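Local atomic coordinates of CADD-like protein of unknown function (Nostoc punctiforme, PDB entry 3B5O), a protein that is of unknown function but resembles CADD, has the all-helical fold of the heme-oxygenase-like clan and is probably an oxidoreductase. Residues Tyr19-Ile24 against Val220-Leu225; Asn27-Met32 against Val157-Trp162. One frame throughout, in Å; residues are numbered along the deposited sequence. Where two conformers were deposited one is given.

Contact 1. Residues Tyr19-Ile24 against Val220-Leu225; sequences YVAFSI and VWWQEL
In this helical bundle of the heme-oxygenase-like clan, the loop that leaves helix 2-18 makes a single 3-10 turn and lays it against the long helix 204-230, where A21 and F22 meet the indole of W222. The methyl group of A21 points at the helix and does most of the touching: its CB lies 4.0 Å from CB of W222 and equally close to CD1, at the root of the indole. With W222 CG anti to the carbonyl carbon (chi1 -83°), the indole stands off the helix and runs past A21 to F22. There the two rings form an offset edge-to-face pair, the edge of W222 turned toward the face of F22, with planes at 81° and the centroid of the F22 ring 6.0 Å from that of the W222 five-membered ring. The rings come no closer than 4.4 Å, between F22 CE1 and W222 NE1. Buried by the contact, NE1 has no hydrogen-bond partner in the model, so no bond from it fixes the indole, which is probably held by packing. W221 CZ3 lies over one face of the W222 ring, off toward its rim, 3.8 Å above the plane. At the more open margin, V20 CG2 approaches the amide NE2 of Q223 at 4.2 Å.

No hydrogen bond links the two segments directly. The turn closes on itself, F22 N bonding to Y19 O and S23 N to V20 O, and one helical turn before Q223 the side chain of Q219 accepts a bond from A21 N. Y19 OH reaches the same helix at R212 and D216. Apolar contacts around one indole thus seat the 3-10 turn after helix 2-18 on the C-terminal half of helix 204-230 in the heme-oxygenase-like helical bundle.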
loop_
_atom_site.group_PDB
_atom_site.type_symbol
_atom_site.label_atom_id
_atom_site.label_comp_id
_atom_site.label_asym_id
_atom_site.label_seq_id
_atom_site.Cartn_x
_atom_site.Cartn_y
_atom_site.Cartn_z
ATOM N N TYR A 19 10.416 -0.987 10.803
ATOM C CA TYR A 19 9.152 -1.641 10.402
ATOM C C TYR A 19 9.415 -2.953 9.667
ATOM O O TYR A 19 9.658 -2.954 8.471
ATOM C CB TYR A 19 8.307 -0.691 9.549
ATOM C CG TYR A 19 7.646 0.332 10.408
ATOM C CD1 TYR A 19 8.375 1.397 10.936
ATOM C CD2 TYR A 19 6.347 0.178 10.829
ATOM C CE1 TYR A 19 7.801 2.291 11.807
ATOM C CE2 TYR A 19 5.743 1.068 11.691
ATOM C CZ TYR A 19 6.493 2.131 12.188
ATOM O OH TYR A 19 5.937 3.022 13.048
ATOM N N VAL A 20 9.308 -4.051 10.393
ATOM C CA VAL A 20 9.556 -5.371 9.799
ATOM C C VAL A 20 8.594 -5.687 8.660
ATOM O O VAL A 20 8.938 -6.445 7.767
ATOM C CB VAL A 20 9.514 -6.504 10.831
ATOM C CG1 VAL A 20 10.667 -6.344 11.851
ATOM C CG2 VAL A 20 8.174 -6.634 11.537
ATOM N N ALA A 21 7.389 -5.131 8.668
ATOM C CA ALA A 21 6.461 -5.471 7.598
ATOM C C ALA A 21 6.966 -5.062 6.231
ATOM O O ALA A 21 6.536 -5.618 5.236
ATOM C CB ALA A 21 5.092 -4.820 7.848
ATOM N N PHE A 22 7.827 -4.045 6.181
ATOM C CA PHE A 22 8.327 -3.526 4.924
ATOM C C PHE A 22 9.727 -4.022 4.611
ATOM O O PHE A 22 10.311 -3.608 3.614
ATOM C CB PHE A 22 8.174 -2.001 4.909
ATOM C CG PHE A 22 6.740 -1.604 5.070
ATOM C CD1 PHE A 22 5.850 -1.892 4.058
ATOM C CD2 PHE A 22 6.255 -1.101 6.267
ATOM C CE1 PHE A 22 4.492 -1.648 4.186
ATOM C CE2 PHE A 22 4.876 -0.830 6.392
ATOM C CZ PHE A 22 4.027 -1.117 5.351
ATOM N N SER A 23 10.228 -4.926 5.452
ATOM C CA SER A 23 11.512 -5.590 5.211
ATOM C C SER A 23 11.346 -6.813 4.321
ATOM O O SER A 23 10.499 -7.669 4.583
ATOM C CB SER A 23 12.085 -6.053 6.526
ATOM O OG SER A 23 13.193 -6.938 6.343
ATOM N N ILE A 24 12.204 -6.930 3.319
ATOM C CA ILE A 24 12.126 -8.052 2.396
ATOM C C ILE A 24 12.506 -9.383 3.049
ATOM O O ILE A 24 12.145 -10.448 2.545
ATOM C CB ILE A 24 12.983 -7.769 1.131
ATOM C CG1 ILE A 24 12.579 -8.668 -0.043
ATOM C CG2 ILE A 24 14.479 -7.886 1.423
ATOM C CD1 ILE A 24 11.120 -8.564 -0.471
ATOM N N VAL A 220 0.506 -3.772 11.278
ATOM C CA VAL A 220 -0.415 -4.607 12.030
ATOM C C VAL A 220 -1.178 -5.557 11.103
ATOM O O VAL A 220 -1.313 -6.729 11.394
ATOM C CB VAL A 220 -1.357 -3.739 12.918
ATOM C CG1 VAL A 220 -2.594 -4.526 13.331
ATOM C CG2 VAL A 220 -0.577 -3.217 14.145
ATOM N N TRP A 221 -1.634 -5.049 9.967
ATOM C CA TRP A 221 -2.340 -5.866 8.978
ATOM C C TRP A 221 -1.492 -7.000 8.452
ATOM O O TRP A 221 -1.940 -8.148 8.418
ATOM C CB TRP A 221 -2.833 -4.983 7.845
ATOM C CG TRP A 221 -3.479 -5.655 6.692
ATOM C CD1 TRP A 221 -4.614 -6.397 6.695
ATOM C CD2 TRP A 221 -3.070 -5.525 5.331
ATOM N NE1 TRP A 221 -4.913 -6.789 5.418
ATOM C CE2 TRP A 221 -4.002 -6.240 4.553
ATOM C CE3 TRP A 221 -2.013 -4.858 4.693
ATOM C CZ2 TRP A 221 -3.927 -6.285 3.165
ATOM C CZ3 TRP A 221 -1.922 -4.909 3.328
ATOM C CH2 TRP A 221 -2.881 -5.630 2.568
ATOM N N TRP A 222 -0.267 -6.706 8.055
ATOM C CA TRP A 222 0.609 -7.777 7.568
ATOM C C TRP A 222 0.795 -8.867 8.626
ATOM O O TRP A 222 0.792 -10.048 8.314
ATOM C CB TRP A 222 1.970 -7.202 7.145
ATOM C CG TRP A 222 1.966 -6.634 5.762
ATOM C CD1 TRP A 222 1.925 -5.322 5.394
ATOM C CD2 TRP A 222 1.943 -7.387 4.553
ATOM N NE1 TRP A 222 1.902 -5.203 4.024
ATOM C CE2 TRP A 222 1.909 -6.467 3.486
ATOM C CE3 TRP A 222 1.957 -8.761 4.268
ATOM C CZ2 TRP A 222 1.902 -6.874 2.168
ATOM C CZ3 TRP A 222 1.941 -9.154 2.958
ATOM C CH2 TRP A 222 1.911 -8.221 1.929
ATOM N N GLN A 223 0.974 -8.454 9.878
ATOM C CA GLN A 223 1.147 -9.399 10.974
ATOM C C GLN A 223 -0.108 -10.247 11.158
ATOM O O GLN A 223 -0.043 -11.475 11.309
ATOM C CB GLN A 223 1.512 -8.655 12.255
ATOM C CG GLN A 223 2.864 -7.972 12.150
ATOM C CD GLN A 223 3.191 -7.059 13.298
ATOM O OE1 GLN A 223 2.308 -6.444 13.904
ATOM N NE2 GLN A 223 4.501 -6.951 13.604
ATOM N N GLU A 224 -1.270 -9.602 11.100
ATOM C CA GLU A 224 -2.513 -10.313 11.332
ATOM C C GLU A 224 -2.852 -11.218 10.172
ATOM O O GLU A 224 -3.404 -12.322 10.368
ATOM C CB GLU A 224 -3.658 -9.318 11.573
ATOM C CG GLU A 224 -3.536 -8.595 12.871
ATOM C CD GLU A 224 -4.470 -7.405 13.009
ATOM O OE1 GLU A 224 -5.127 -7.063 12.027
ATOM O OE2 GLU A 224 -4.515 -6.850 14.106
ATOM N N LEU A 225 -2.530 -10.773 8.971
ATOM C CA LEU A 225 -2.779 -11.562 7.774
ATOM C C LEU A 225 -1.873 -12.805 7.692
ATOM O O LEU A 225 -2.265 -13.844 7.151
ATOM C CB LEU A 225 -2.610 -10.663 6.561
ATOM C CG LEU A 225 -2.910 -11.267 5.210
ATOM C CD1 LEU A 225 -4.376 -11.627 5.103
ATOM C CD2 LEU A 225 -2.556 -10.284 4.121
#

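Contact 2. Residues Asn27-Met32 against Val157-Trp162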
loop_
_atom_site.group_PDB
_atom_site.type_symbol
_atom_site.label_atom_id
_atom_site.label_comp_id
_atom_site.label_asym_id
_atom_site.label_seq_id
_atom_site.Cartn_x
_atom_site.Cartn_y
_atom_site.Cartn_z
ATOM N N ASN A 27 9.540 -9.378 6.942
ATOM C CA ASN A 27 8.077 -9.337 6.809
ATOM C C ASN A 27 7.484 -10.646 7.334
ATOM O O ASN A 27 8.050 -11.712 7.092
ATOM C CB ASN A 27 7.697 -9.040 5.364
ATOM C CG ASN A 27 6.239 -9.278 5.081
ATOM O OD1 ASN A 27 5.835 -10.417 4.888
ATOM N ND2 ASN A 27 5.452 -8.201 5.005
ATOM N N PRO A 28 6.362 -10.588 8.070
ATOM C CA PRO A 28 5.858 -11.799 8.692
ATOM C C PRO A 28 5.354 -12.885 7.745
ATOM O O PRO A 28 5.383 -14.048 8.127
ATOM C CB PRO A 28 4.743 -11.295 9.610
ATOM C CG PRO A 28 4.337 -10.025 9.043
ATOM C CD PRO A 28 5.583 -9.406 8.488
ATOM N N VAL A 29 4.889 -12.517 6.557
ATOM C CA VAL A 29 4.548 -13.512 5.558
ATOM C C VAL A 29 5.825 -14.146 5.010
ATOM O O VAL A 29 5.918 -15.368 4.883
ATOM C CB VAL A 29 3.632 -12.938 4.460
ATOM C CG1 VAL A 29 3.401 -13.999 3.387
ATOM C CG2 VAL A 29 2.286 -12.460 5.080
ATOM N N VAL A 30 6.829 -13.331 4.690
ATOM C CA VAL A 30 8.135 -13.882 4.258
ATOM C C VAL A 30 8.658 -14.878 5.302
ATOM O O VAL A 30 9.159 -15.955 4.953
ATOM C CB VAL A 30 9.167 -12.770 3.996
ATOM C CG1 VAL A 30 10.580 -13.379 3.790
ATOM C CG2 VAL A 30 8.729 -11.936 2.775
ATOM N N GLN A 31 8.498 -14.545 6.581
ATOM C CA GLN A 31 9.011 -15.388 7.674
ATOM C C GLN A 31 8.310 -16.732 7.797
ATOM O O GLN A 31 8.848 -17.641 8.447
ATOM C CB GLN A 31 8.968 -14.638 9.010
ATOM C CG GLN A 31 9.990 -13.517 9.072
ATOM C CD GLN A 31 11.354 -14.007 9.511
ATOM O OE1 GLN A 31 11.467 -14.712 10.524
ATOM N NE2 GLN A 31 12.394 -13.637 8.768
HETATM N N MSE A 32 7.130 -16.874 7.192
HETATM C CA MSE A 32 6.394 -18.136 7.217
HETATM C C MSE A 32 6.525 -18.934 5.923
HETATM O O MSE A 32 5.957 -20.020 5.824
HETATM C CB MSE A 32 4.911 -17.941 7.576
HETATM C CG MSE A 32 4.027 -17.255 6.506
HETATM SE SE MSE A 32 2.276 -16.987 7.155
HETATM C CE MSE A 32 1.535 -18.576 6.294
ATOM N N VAL A 157 6.357 -8.850 -5.405
ATOM C CA VAL A 157 7.117 -9.578 -6.446
ATOM C C VAL A 157 7.656 -10.898 -5.857
ATOM O O VAL A 157 7.561 -11.971 -6.492
ATOM C CB VAL A 157 8.270 -8.713 -7.035
ATOM C CG1 VAL A 157 9.183 -9.565 -7.938
ATOM C CG2 VAL A 157 7.713 -7.568 -7.830
ATOM N N LYS A 158 8.241 -10.833 -4.662
ATOM C CA LYS A 158 8.765 -12.030 -4.008
ATOM C C LYS A 158 7.688 -13.089 -3.817
ATOM O O LYS A 158 7.873 -14.247 -4.182
ATOM C CB LYS A 158 9.412 -11.685 -2.668
ATOM C CG LYS A 158 9.910 -12.889 -1.870
ATOM C CD LYS A 158 10.605 -12.454 -0.590
ATOM C CE LYS A 158 11.150 -13.628 0.179
ATOM N NZ LYS A 158 12.342 -14.192 -0.503
ATOM N N LEU A 159 6.548 -12.696 -3.257
ATOM C CA LEU A 159 5.479 -13.663 -2.997
ATOM C C LEU A 159 4.930 -14.240 -4.291
ATOM O O LEU A 159 4.640 -15.438 -4.369
ATOM C CB LEU A 159 4.356 -13.007 -2.205
ATOM C CG LEU A 159 4.758 -12.496 -0.821
ATOM C CD1 LEU A 159 3.542 -11.862 -0.129
ATOM C CD2 LEU A 159 5.359 -13.631 0.051
ATOM N N VAL A 160 4.778 -13.391 -5.305
ATOM C CA VAL A 160 4.222 -13.841 -6.591
ATOM C C VAL A 160 5.200 -14.788 -7.286
ATOM O O VAL A 160 4.776 -15.823 -7.836
ATOM C CB VAL A 160 3.768 -12.649 -7.480
ATOM C CG1 VAL A 160 3.393 -13.121 -8.900
ATOM C CG2 VAL A 160 2.567 -11.945 -6.832
ATOM N N GLU A 161 6.491 -14.475 -7.235
ATOM C CA GLU A 161 7.522 -15.385 -7.770
ATOM C C GLU A 161 7.541 -16.715 -7.018
ATOM O O GLU A 161 7.703 -17.780 -7.625
ATOM C CB GLU A 161 8.907 -14.738 -7.739
ATOM C CG GLU A 161 9.099 -13.665 -8.795
ATOM C CD GLU A 161 10.473 -13.016 -8.741
ATOM O OE1 GLU A 161 11.243 -13.303 -7.799
ATOM O OE2 GLU A 161 10.787 -12.206 -9.647
ATOM N N TRP A 162 7.363 -16.669 -5.698
ATOM C CA TRP A 162 7.291 -17.879 -4.876
ATOM C C TRP A 162 6.127 -18.785 -5.292
ATOM O O TRP A 162 6.264 -20.016 -5.333
ATOM C CB TRP A 162 7.197 -17.498 -3.391
ATOM C CG TRP A 162 7.236 -18.622 -2.411
ATOM C CD1 TRP A 162 8.347 -19.088 -1.749
ATOM C CD2 TRP A 162 6.129 -19.369 -1.906
ATOM N NE1 TRP A 162 7.996 -20.090 -0.899
ATOM C CE2 TRP A 162 6.642 -20.298 -0.970
ATOM C CE3 TRP A 162 4.761 -19.390 -2.186
ATOM C CZ2 TRP A 162 5.827 -21.198 -0.287
ATOM C CZ3 TRP A 162 3.960 -20.254 -1.502
ATOM C CH2 TRP A 162 4.481 -21.160 -0.569
#
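V29 and V30, in a helical-turn-like part of the loop between helices 2-18 and 38-68, pack on L159 and K158 near the C-terminal end of helix 135-163 in this all-helical fold. The contact across the segments is apolar. V29 sends CG1, anti to the backbone N (chi1 176°), into the fork of L159, 3.9 Å from CD2 and 4.1 Å from CD1; they cross at about a right angle. V30 also crosses K158 at about a right angle, V30 CG1 touching K158 CE at 3.7 Å and CG2 lying against CD and CE. Extended as far as CE, the lysine brings these methylenes to the valine; the chi4 bend (73°) only turns NZ. K158 has two conformers, so this half is less certain. V29 also packs on I41 and V44 of helix 38-68, and L33 joins K158 and L159.

The polar interactions stay within the loop. Its backbone is bonded from Q31 N to N27 O, and the side chain of N27 forms an Asx motif. N27 OD1 takes a weak, bent bond from V29 N and a straighter one from V30 N, 3.1 Å long, which arrives on a lone pair in the carbonyl plane.

In the fold
From the N terminus, the chain runs along helix 2-18 into the loop that supplies one side of both contacts. Contact 1 closes a loop of almost 200 residues by bringing 19-24 onto helix 204-230. Contact 2, nested inside it, joins 27-32 to helix 135-163, so the one connection before helix 38-68 is packed against two helices distant in sequence. Their centres lie 11 Å apart, on the same side of the chain's centre. Between them, N27 ND2 probably donates a hydrogen bond to A21 O at 2.8 Å. W222 also packs on N27 and V29, bringing the helix of contact 1 against the loop segment of contact 2.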